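Local coordinates for protein NAD-dependent L-serine dehydrogenase (PDB 3OBB) that oxidises L-serine and methyl-L-serine with NAD+ as a homotetrameric dehydrogenase, with low activity toward beta-hydroxyisobutyrate, at residues T136-G141 / Q170-C175; K148-F153 / R158-A163; Q71-L76 / E95-A100. All coordinates share one frame; numbering follows the deposited sequence.

Interaction 1: residues T136-G141 / Q170-C175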
loop_
_atom_site.group_PDB
_atom_site.type_symbol
_atom_site.label_atom_id
_atom_site.label_comp_id
_atom_site.label_asym_id
_atom_site.label_seq_id
_atom_site.Cartn_x
_atom_site.Cartn_y
_atom_site.Cartn_z
ATOM N N THR A 136 -7.270 7.773 -29.164
ATOM C CA THR A 136 -8.568 7.159 -28.855
ATOM C C THR A 136 -9.445 8.140 -28.095
ATOM O O THR A 136 -8.975 8.891 -27.258
ATOM C CB THR A 136 -8.512 5.686 -28.295
ATOM O OG1 THR A 136 -9.377 5.510 -27.134
ATOM C CG2 THR A 136 -7.133 5.262 -28.027
ATOM N N PHE A 137 -10.707 8.178 -28.472
ATOM C CA PHE A 137 -11.639 8.992 -27.758
ATOM C C PHE A 137 -12.491 8.094 -26.930
ATOM O O PHE A 137 -12.893 7.023 -27.386
ATOM C CB PHE A 137 -12.501 9.794 -28.731
ATOM C CG PHE A 137 -11.757 10.891 -29.427
ATOM C CD1 PHE A 137 -11.077 10.641 -30.622
ATOM C CD2 PHE A 137 -11.728 12.182 -28.888
ATOM C CE1 PHE A 137 -10.408 11.650 -31.292
ATOM C CE2 PHE A 137 -11.056 13.210 -29.538
ATOM C CZ PHE A 137 -10.396 12.953 -30.758
HETATM N N MSE A 138 -12.786 8.546 -25.719
HETATM C CA MSE A 138 -13.697 7.837 -24.819
HETATM C C MSE A 138 -14.856 8.768 -24.504
HETATM O O MSE A 138 -14.698 9.804 -23.864
HETATM C CB MSE A 138 -12.973 7.407 -23.554
HETATM C CG MSE A 138 -11.795 6.511 -23.846
HETATM SE SE MSE A 138 -10.754 6.157 -22.249
HETATM C CE MSE A 138 -9.330 5.075 -23.012
ATOM N N VAL A 139 -16.026 8.390 -24.985
ATOM C CA VAL A 139 -17.096 9.358 -25.190
ATOM C C VAL A 139 -18.299 9.057 -24.312
ATOM O O VAL A 139 -18.840 7.953 -24.370
ATOM C CB VAL A 139 -17.508 9.347 -26.671
ATOM C CG1 VAL A 139 -18.683 10.264 -26.936
ATOM C CG2 VAL A 139 -16.315 9.733 -27.533
ATOM N N GLY A 140 -18.710 10.028 -23.505
ATOM C CA GLY A 140 -19.987 9.972 -22.813
ATOM C C GLY A 140 -20.989 10.946 -23.412
ATOM O O GLY A 140 -20.604 12.023 -23.860
ATOM N N GLY A 141 -22.271 10.564 -23.411
ATOM C CA GLY A 141 -23.343 11.388 -23.982
ATOM C C GLY A 141 -24.315 10.637 -24.870
ATOM O O GLY A 141 -24.239 9.419 -24.994
ATOM N N GLN A 170 -15.269 10.383 -19.159
ATOM C CA GLN A 170 -14.308 10.669 -18.084
ATOM C C GLN A 170 -14.144 9.474 -17.199
ATOM O O GLN A 170 -13.059 9.258 -16.702
ATOM C CB GLN A 170 -14.698 11.884 -17.241
ATOM C CG GLN A 170 -14.852 13.197 -18.023
ATOM C CD GLN A 170 -13.584 13.649 -18.738
ATOM O OE1 GLN A 170 -12.477 13.214 -18.416
ATOM N NE2 GLN A 170 -13.745 14.544 -19.699
ATOM N N VAL A 171 -15.213 8.701 -16.954
ATOM C CA VAL A 171 -15.098 7.574 -16.034
ATOM C C VAL A 171 -14.144 6.556 -16.657
ATOM O O VAL A 171 -13.236 6.068 -15.984
ATOM C CB VAL A 171 -16.502 6.918 -15.651
ATOM C CG1 VAL A 171 -16.315 5.748 -14.736
ATOM C CG2 VAL A 171 -17.438 7.948 -14.959
ATOM N N ALA A 172 -14.340 6.254 -17.952
ATOM C CA ALA A 172 -13.537 5.234 -18.628
ATOM C C ALA A 172 -12.069 5.678 -18.613
ATOM O O ALA A 172 -11.170 4.864 -18.325
ATOM C CB ALA A 172 -14.070 4.988 -20.082
ATOM N N LYS A 173 -11.855 6.975 -18.852
ATOM C CA LYS A 173 -10.525 7.596 -18.932
ATOM C C LYS A 173 -9.752 7.494 -17.620
ATOM O O LYS A 173 -8.573 7.134 -17.609
ATOM C CB LYS A 173 -10.623 9.080 -19.368
ATOM C CG LYS A 173 -9.264 9.830 -19.420
ATOM C CD LYS A 173 -8.292 9.193 -20.422
ATOM C CE LYS A 173 -6.893 9.807 -20.349
ATOM N NZ LYS A 173 -6.861 11.263 -20.735
ATOM N N VAL A 174 -10.414 7.845 -16.517
ATOM C CA VAL A 174 -9.758 7.789 -15.228
ATOM C C VAL A 174 -9.528 6.355 -14.746
ATOM O O VAL A 174 -8.567 6.099 -14.057
ATOM C CB VAL A 174 -10.436 8.694 -14.130
ATOM C CG1 VAL A 174 -10.561 10.189 -14.629
ATOM C CG2 VAL A 174 -11.789 8.091 -13.594
ATOM N N CYS A 175 -10.410 5.425 -15.086
ATOM C CA CYS A 175 -10.179 4.005 -14.761
ATOM C C CYS A 175 -8.971 3.473 -15.550
ATOM O O CYS A 175 -8.109 2.762 -14.999
ATOM C CB CYS A 175 -11.418 3.197 -15.131
ATOM S SG CYS A 175 -12.841 3.531 -13.993
#
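Met138, a selenomethionine, reaches from strand 135-140 to the backbone of helix 168-196 at Ala172 and Lys173. Its selenium does all the touching. SE sits 3.6 Å from Lys173 CA and 3.7 Å from Lys173 N, so it rests on the helix backbone. The CB atoms of Ala172 and Lys173 also touch it, with Met138 SE 4.1 Å from Ala172 CB. The contact is van der Waals packing, and no hydrogen bond crosses it.

The shape of the selenomethionine explains the reach. CG lies anti to the carbonyl carbon (chi1 -59°), and the chain is extended beyond it (chi2 173°). A straight arm therefore spans the gap between strand and helix; the nearest CA atoms of the two segments, Met138 CA and Lys173 CA, are 6.7 Å apart. Ile207 of the second subunit also packs on Met138.

Strand 135-140 belongs to the mixed sheet of the NAD-binding domain. Helix 168-196 is the long helix that follows the last strand of that sheet, 159-164, and its start carries the active-site residue Lys173. The contact thus sets the base of this residue against the sheet.

Lys173 uses only its root here. CG is anti to the backbone N (chi1 178°), and bends at chi2 and chi4 carry the amino group away from the selenomethionine. NZ is hydrogen-bonded to the backbone O of Val123 and to OG1 of Thr98, an NAD-binding residue. These two bonds hold the end of a buried chain in the active site. A bound EPE molecule, probably from the crystallisation liquor, lies near NZ at long range, a weak pairing. One residue earlier on the helix, Ala172 directs its methyl toward the strand, and it also packs on Ala163.

Interaction 2: residues K148-F153 / R158-A163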
loop_
_atom_site.group_PDB
_atom_site.type_symbol
_atom_site.label_atom_id
_atom_site.label_comp_id
_atom_site.label_asym_id
_atom_site.label_seq_id
_atom_site.Cartn_x
_atom_site.Cartn_y
_atom_site.Cartn_z
ATOM N N LYS A 148 -23.330 12.977 -34.778
ATOM C CA LYS A 148 -22.950 14.278 -35.373
ATOM C C LYS A 148 -21.438 14.509 -35.289
ATOM O O LYS A 148 -20.807 14.931 -36.260
ATOM C CB LYS A 148 -23.683 15.448 -34.699
ATOM C CG LYS A 148 -25.070 15.745 -35.249
ATOM C CD LYS A 148 -25.955 16.415 -34.190
ATOM C CE LYS A 148 -27.299 16.885 -34.777
ATOM N NZ LYS A 148 -28.389 16.751 -33.746
ATOM N N ALA A 149 -20.865 14.207 -34.127
ATOM C CA ALA A 149 -19.443 14.429 -33.892
ATOM C C ALA A 149 -18.521 13.465 -34.627
ATOM O O ALA A 149 -17.322 13.719 -34.726
ATOM C CB ALA A 149 -19.127 14.395 -32.386
ATOM N N ARG A 150 -19.056 12.360 -35.125
ATOM C CA ARG A 150 -18.181 11.290 -35.589
ATOM C C ARG A 150 -17.077 11.730 -36.578
ATOM O O ARG A 150 -15.897 11.497 -36.291
ATOM C CB ARG A 150 -18.954 10.069 -36.084
ATOM C CG ARG A 150 -18.006 8.942 -36.426
ATOM C CD ARG A 150 -18.712 7.678 -36.855
ATOM N NE ARG A 150 -19.447 7.061 -35.763
ATOM C CZ ARG A 150 -18.909 6.381 -34.748
ATOM N NH1 ARG A 150 -17.588 6.217 -34.634
ATOM N NH2 ARG A 150 -19.712 5.868 -33.835
ATOM N N PRO A 151 -17.442 12.388 -37.713
ATOM C CA PRO A 151 -16.411 12.800 -38.681
ATOM C C PRO A 151 -15.285 13.646 -38.077
ATOM O O PRO A 151 -14.174 13.658 -38.621
ATOM C CB PRO A 151 -17.198 13.631 -39.706
ATOM C CG PRO A 151 -18.604 13.146 -39.610
ATOM C CD PRO A 151 -18.798 12.774 -38.164
ATOM N N LEU A 152 -15.569 14.350 -36.978
ATOM C CA LEU A 152 -14.561 15.169 -36.285
ATOM C C LEU A 152 -13.575 14.329 -35.464
ATOM O O LEU A 152 -12.374 14.621 -35.431
ATOM C CB LEU A 152 -15.219 16.207 -35.375
ATOM C CG LEU A 152 -15.986 17.353 -36.024
ATOM C CD1 LEU A 152 -16.763 18.084 -34.958
ATOM C CD2 LEU A 152 -15.032 18.284 -36.716
ATOM N N PHE A 153 -14.111 13.309 -34.790
ATOM C CA PHE A 153 -13.326 12.327 -34.038
ATOM C C PHE A 153 -12.462 11.513 -34.976
ATOM O O PHE A 153 -11.314 11.225 -34.668
ATOM C CB PHE A 153 -14.251 11.368 -33.302
ATOM C CG PHE A 153 -14.958 11.973 -32.131
ATOM C CD1 PHE A 153 -16.272 11.623 -31.849
ATOM C CD2 PHE A 153 -14.324 12.889 -31.314
ATOM C CE1 PHE A 153 -16.940 12.156 -30.745
ATOM C CE2 PHE A 153 -14.987 13.447 -30.221
ATOM C CZ PHE A 153 -16.305 13.067 -29.936
ATOM N N ARG A 158 -8.513 7.608 -33.918
ATOM C CA ARG A 158 -8.700 6.324 -34.566
ATOM C C ARG A 158 -9.739 5.476 -33.848
ATOM O O ARG A 158 -10.805 5.252 -34.406
ATOM C CB ARG A 158 -7.374 5.599 -34.789
ATOM C CG ARG A 158 -7.525 4.133 -35.253
ATOM C CD ARG A 158 -6.362 3.692 -36.154
ATOM N NE ARG A 158 -5.106 3.517 -35.423
ATOM C CZ ARG A 158 -3.897 3.615 -35.973
ATOM N NH1 ARG A 158 -2.814 3.454 -35.218
ATOM N NH2 ARG A 158 -3.765 3.874 -37.274
ATOM N N ASN A 159 -9.463 4.996 -32.641
ATOM C CA ASN A 159 -10.504 4.260 -31.924
ATOM C C ASN A 159 -11.481 5.209 -31.268
ATOM O O ASN A 159 -11.079 6.109 -30.535
ATOM C CB ASN A 159 -9.924 3.334 -30.860
ATOM C CG ASN A 159 -9.245 2.134 -31.453
ATOM O OD1 ASN A 159 -9.467 1.800 -32.624
ATOM N ND2 ASN A 159 -8.399 1.475 -30.654
ATOM N N ILE A 160 -12.765 4.990 -31.511
ATOM C CA ILE A 160 -13.777 5.841 -30.911
ATOM C C ILE A 160 -14.745 4.974 -30.139
ATOM O O ILE A 160 -15.523 4.210 -30.714
ATOM C CB ILE A 160 -14.482 6.788 -31.954
ATOM C CG1 ILE A 160 -13.433 7.595 -32.730
ATOM C CG2 ILE A 160 -15.425 7.747 -31.261
ATOM C CD1 ILE A 160 -13.775 7.811 -34.137
ATOM N N PHE A 161 -14.679 5.090 -28.820
ATOM C CA PHE A 161 -15.540 4.306 -27.975
ATOM C C PHE A 161 -16.637 5.147 -27.373
ATOM O O PHE A 161 -16.364 6.241 -26.871
ATOM C CB PHE A 161 -14.725 3.656 -26.850
ATOM C CG PHE A 161 -13.680 2.709 -27.340
ATOM C CD1 PHE A 161 -12.341 3.098 -27.394
ATOM C CD2 PHE A 161 -14.018 1.421 -27.739
ATOM C CE1 PHE A 161 -11.360 2.218 -27.815
ATOM C CE2 PHE A 161 -13.035 0.538 -28.198
ATOM C CZ PHE A 161 -11.700 0.946 -28.238
ATOM N N HIS A 162 -17.872 4.643 -27.449
ATOM C CA HIS A 162 -18.993 5.210 -26.714
ATOM C C HIS A 162 -19.007 4.508 -25.373
ATOM O O HIS A 162 -19.446 3.365 -25.277
ATOM C CB HIS A 162 -20.302 4.943 -27.468
ATOM C CG HIS A 162 -21.474 5.734 -26.971
ATOM N ND1 HIS A 162 -21.350 6.800 -26.104
ATOM C CD2 HIS A 162 -22.792 5.647 -27.271
ATOM C CE1 HIS A 162 -22.544 7.310 -25.863
ATOM N NE2 HIS A 162 -23.434 6.634 -26.566
ATOM N N ALA A 163 -18.460 5.180 -24.359
ATOM C CA ALA A 163 -18.272 4.599 -23.054
ATOM C C ALA A 163 -19.588 4.492 -22.270
ATOM O O ALA A 163 -19.735 3.613 -21.417
ATOM C CB ALA A 163 -17.248 5.391 -22.281
#
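Ile160 packs against Phe153 and Arg150, which lie three residues apart on helix 143-156. The apolar part is the main one. Ile160 CD1 is 3.7 Å from Phe153 CB and 4.0 Å from the carbonyl carbon, Phe153 C. It rests against the root of the side chain and the backbone carbonyl carbon beside it. The other branch works on the ring: Ile160 CG2 lies 4.0 Å from Phe153 CD1, at an oblique approach. CG1 points anti to the carbonyl carbon (chi1 -54°) and CG2 anti to the backbone N, which lets the two branches share the phenylalanine between root and ring.

The two segments belong to a beta-alpha-beta unit made of strand 135-140, helix 143-156 and strand 159-164. The contact lays the helix over the second of these strands, the outermost on its side of the sheet within the chain. The Phe153 ring also meets the ring of Phe137 on the first strand, with planes at about 45°.

The polar residue contributes a van der Waals contact. Arg150 extends from the helix and bends at chi3 (-68°), which brings its guanidinium obliquely up to Ile160; Arg150 NH1 is 4.1 Å from Ile160 CB. Its NE forms a salt bridge with Glu147.

The helix is kinked at Pro151 and Leu152, whose N atoms lack the usual bonds. Ala149 O accepts from both Leu152 N, at 2.9 Å, and Phe153 N.

Interaction 3: residues Q71-L76 / E95-A100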
loop_
_atom_site.group_PDB
_atom_site.type_symbol
_atom_site.label_atom_id
_atom_site.label_comp_id
_atom_site.label_asym_id
_atom_site.label_seq_id
_atom_site.Cartn_x
_atom_site.Cartn_y
_atom_site.Cartn_z
ATOM N N GLN A 71 -10.631 22.404 -12.837
ATOM C CA GLN A 71 -11.428 23.555 -12.381
ATOM C C GLN A 71 -11.069 24.864 -13.119
ATOM O O GLN A 71 -11.459 25.953 -12.711
ATOM C CB GLN A 71 -11.437 23.685 -10.838
ATOM C CG GLN A 71 -11.633 22.343 -10.071
ATOM C CD GLN A 71 -13.104 21.859 -9.954
ATOM O OE1 GLN A 71 -13.479 20.794 -10.484
ATOM N NE2 GLN A 71 -13.927 22.630 -9.231
ATOM N N HIS A 72 -10.328 24.731 -14.216
ATOM C CA HIS A 72 -10.277 25.753 -15.261
ATOM C C HIS A 72 -11.483 25.564 -16.176
ATOM O O HIS A 72 -12.202 26.507 -16.470
ATOM C CB HIS A 72 -9.016 25.598 -16.114
ATOM C CG HIS A 72 -8.037 26.730 -16.002
ATOM N ND1 HIS A 72 -8.350 27.949 -15.433
ATOM C CD2 HIS A 72 -6.758 26.840 -16.443
ATOM C CE1 HIS A 72 -7.299 28.750 -15.503
ATOM N NE2 HIS A 72 -6.324 28.105 -16.124
ATOM N N VAL A 73 -11.668 24.326 -16.628
ATOM C CA VAL A 73 -12.683 23.946 -17.611
ATOM C C VAL A 73 -14.124 24.295 -17.173
ATOM O O VAL A 73 -14.925 24.819 -17.958
ATOM C CB VAL A 73 -12.555 22.427 -17.926
ATOM C CG1 VAL A 73 -13.856 21.824 -18.415
ATOM C CG2 VAL A 73 -11.433 22.173 -18.943
ATOM N N GLU A 74 -14.427 23.997 -15.913
ATOM C CA GLU A 74 -15.769 24.090 -15.384
ATOM C C GLU A 74 -16.090 25.553 -15.157
ATOM O O GLU A 74 -17.120 26.032 -15.601
ATOM C CB GLU A 74 -15.842 23.295 -14.089
ATOM C CG GLU A 74 -17.215 22.859 -13.693
ATOM C CD GLU A 74 -17.224 22.400 -12.275
ATOM O OE1 GLU A 74 -16.898 21.226 -12.025
ATOM O OE2 GLU A 74 -17.527 23.230 -11.400
ATOM N N GLY A 75 -15.166 26.263 -14.516
ATOM C CA GLY A 75 -15.237 27.716 -14.374
ATOM C C GLY A 75 -15.365 28.487 -15.683
ATOM O O GLY A 75 -15.975 29.550 -15.710
ATOM N N LEU A 76 -14.797 27.952 -16.766
ATOM C CA LEU A 76 -14.918 28.561 -18.090
ATOM C C LEU A 76 -16.329 28.432 -18.647
ATOM O O LEU A 76 -16.902 29.417 -19.104
ATOM C CB LEU A 76 -13.938 27.933 -19.077
ATOM C CG LEU A 76 -13.970 28.420 -20.527
ATOM C CD1 LEU A 76 -13.249 29.741 -20.639
ATOM C CD2 LEU A 76 -13.336 27.398 -21.451
ATOM N N GLU A 95 -16.223 18.436 -25.251
ATOM C CA GLU A 95 -15.311 18.759 -24.167
ATOM C C GLU A 95 -14.334 17.557 -23.901
ATOM O O GLU A 95 -14.734 16.511 -23.318
ATOM C CB GLU A 95 -16.092 19.169 -22.914
ATOM C CG GLU A 95 -15.369 20.167 -22.025
ATOM C CD GLU A 95 -13.888 19.795 -21.786
ATOM O OE1 GLU A 95 -12.971 20.507 -22.294
ATOM O OE2 GLU A 95 -13.657 18.783 -21.092
ATOM N N CYS A 96 -13.075 17.750 -24.323
ATOM C CA CYS A 96 -12.079 16.676 -24.497
ATOM C C CYS A 96 -10.943 16.742 -23.506
ATOM O O CYS A 96 -9.993 15.974 -23.608
ATOM C CB CYS A 96 -11.447 16.706 -25.891
ATOM S SG CYS A 96 -12.616 16.562 -27.225
ATOM N N SER A 97 -11.052 17.655 -22.548
ATOM C CA SER A 97 -10.122 17.689 -21.439
ATOM C C SER A 97 -10.362 16.477 -20.572
ATOM O O SER A 97 -11.408 15.826 -20.656
ATOM C CB SER A 97 -10.360 18.942 -20.597
ATOM O OG SER A 97 -10.220 20.087 -21.410
ATOM N N THR A 98 -9.404 16.198 -19.709
ATOM C CA THR A 98 -9.608 15.199 -18.687
ATOM C C THR A 98 -9.927 15.909 -17.392
ATOM O O THR A 98 -9.090 16.662 -16.853
ATOM C CB THR A 98 -8.368 14.291 -18.540
ATOM O OG1 THR A 98 -8.181 13.587 -19.775
ATOM C CG2 THR A 98 -8.570 13.282 -17.415
ATOM N N ILE A 99 -11.144 15.660 -16.908
ATOM C CA ILE A 99 -11.657 16.315 -15.724
ATOM C C ILE A 99 -12.461 15.294 -14.941
ATOM O O ILE A 99 -12.850 14.268 -15.489
ATOM C CB ILE A 99 -12.529 17.553 -16.096
ATOM C CG1 ILE A 99 -13.826 17.127 -16.813
ATOM C CG2 ILE A 99 -11.718 18.530 -16.951
ATOM C CD1 ILE A 99 -14.772 18.303 -17.178
ATOM N N ALA A 100 -12.689 15.555 -13.664
ATOM C CA ALA A 100 -13.470 14.651 -12.833
ATOM C C ALA A 100 -14.855 14.401 -13.458
ATOM O O ALA A 100 -15.489 15.332 -13.963
ATOM C CB ALA A 100 -13.582 15.185 -11.420
#
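The end of strand 92-95 of the Rossmann-type NAD-binding domain and the loop after it lead to helix 101-112 and carry Thr98, a residue that binds NAD+. Between 71-76 and 95-100, Val73 of helix 70-78 carries the contact. It meets Glu95, Ser97 and Ile99, the alternate residues that face it, while the CB of Thr98 points away.

The two methyls of Val73 divide the work. With CG1 anti to the backbone N (chi1 155°), CG1 faces Ile99 and Glu95, and CG2 faces Ser97. Val73 CG1 lies 3.8 Å from Ile99 CD1 and 3.9 Å from the carboxylate carbon Glu95 CD. Val73 CG2 sits against the serine, 3.5 Å from Ser97 OG and 3.8 Å from Ser97 CB. Ile99 crosses Val73 at about a right angle. Its CG1 lies between the backbone N and the carbonyl carbon (chi1 67°), and its extended chi2 carries CD1 to the valine. Ile107 of helix 101-112 touches both Val73 and Ile99.

The polar groups are joined along the chain. Ser97 OG donates to the syn lone pair of Glu95 OE1 at 2.9 Å. The backbone Ser97 N makes weak bonds to both carboxylate oxygens, 3.4 Å to Glu95 OE1 and 3.2 Å to Glu95 OE2. Glu95 OE1 is also hydrogen-bonded to the hydroxyl of Ser65, and Ser97 OG to the backbone N of Leu67, a residue that probably binds NAD+.

A buried carboxylate is thus gripped by the serine two residues on and by Ser65, with the valine methyls packed on it. If it is charged, the hydroxyl and N-H of Ser97 probably help to stabilise it. The network also ties the loop before Thr98 to the neighbouring loop at Leu67, consistent with a set shape for this part of the cofactor site.

From the N terminus, interaction 3 closes first. It joins helix 70-78 to the end of strand 92-95 and the loop after it, next to the parallel strands of the sheet. Interaction 1 opens later, at strand 135-140, and closes on the start of helix 168-196. Interaction 2, between 148-153 and 158-163, is nested within that loop and completes the beta-alpha-beta unit. Interactions 1 and 2 meet through neighbouring strands, 135-140 and 159-164, and both touch the second subunit. Interactions 1 and 3 are in series but meet where the start of helix 168-196 lies against the loop 96-100, Gln170 bonding to Ser97, beside the active-site Lys173. Interactions 2 and 3 do not touch.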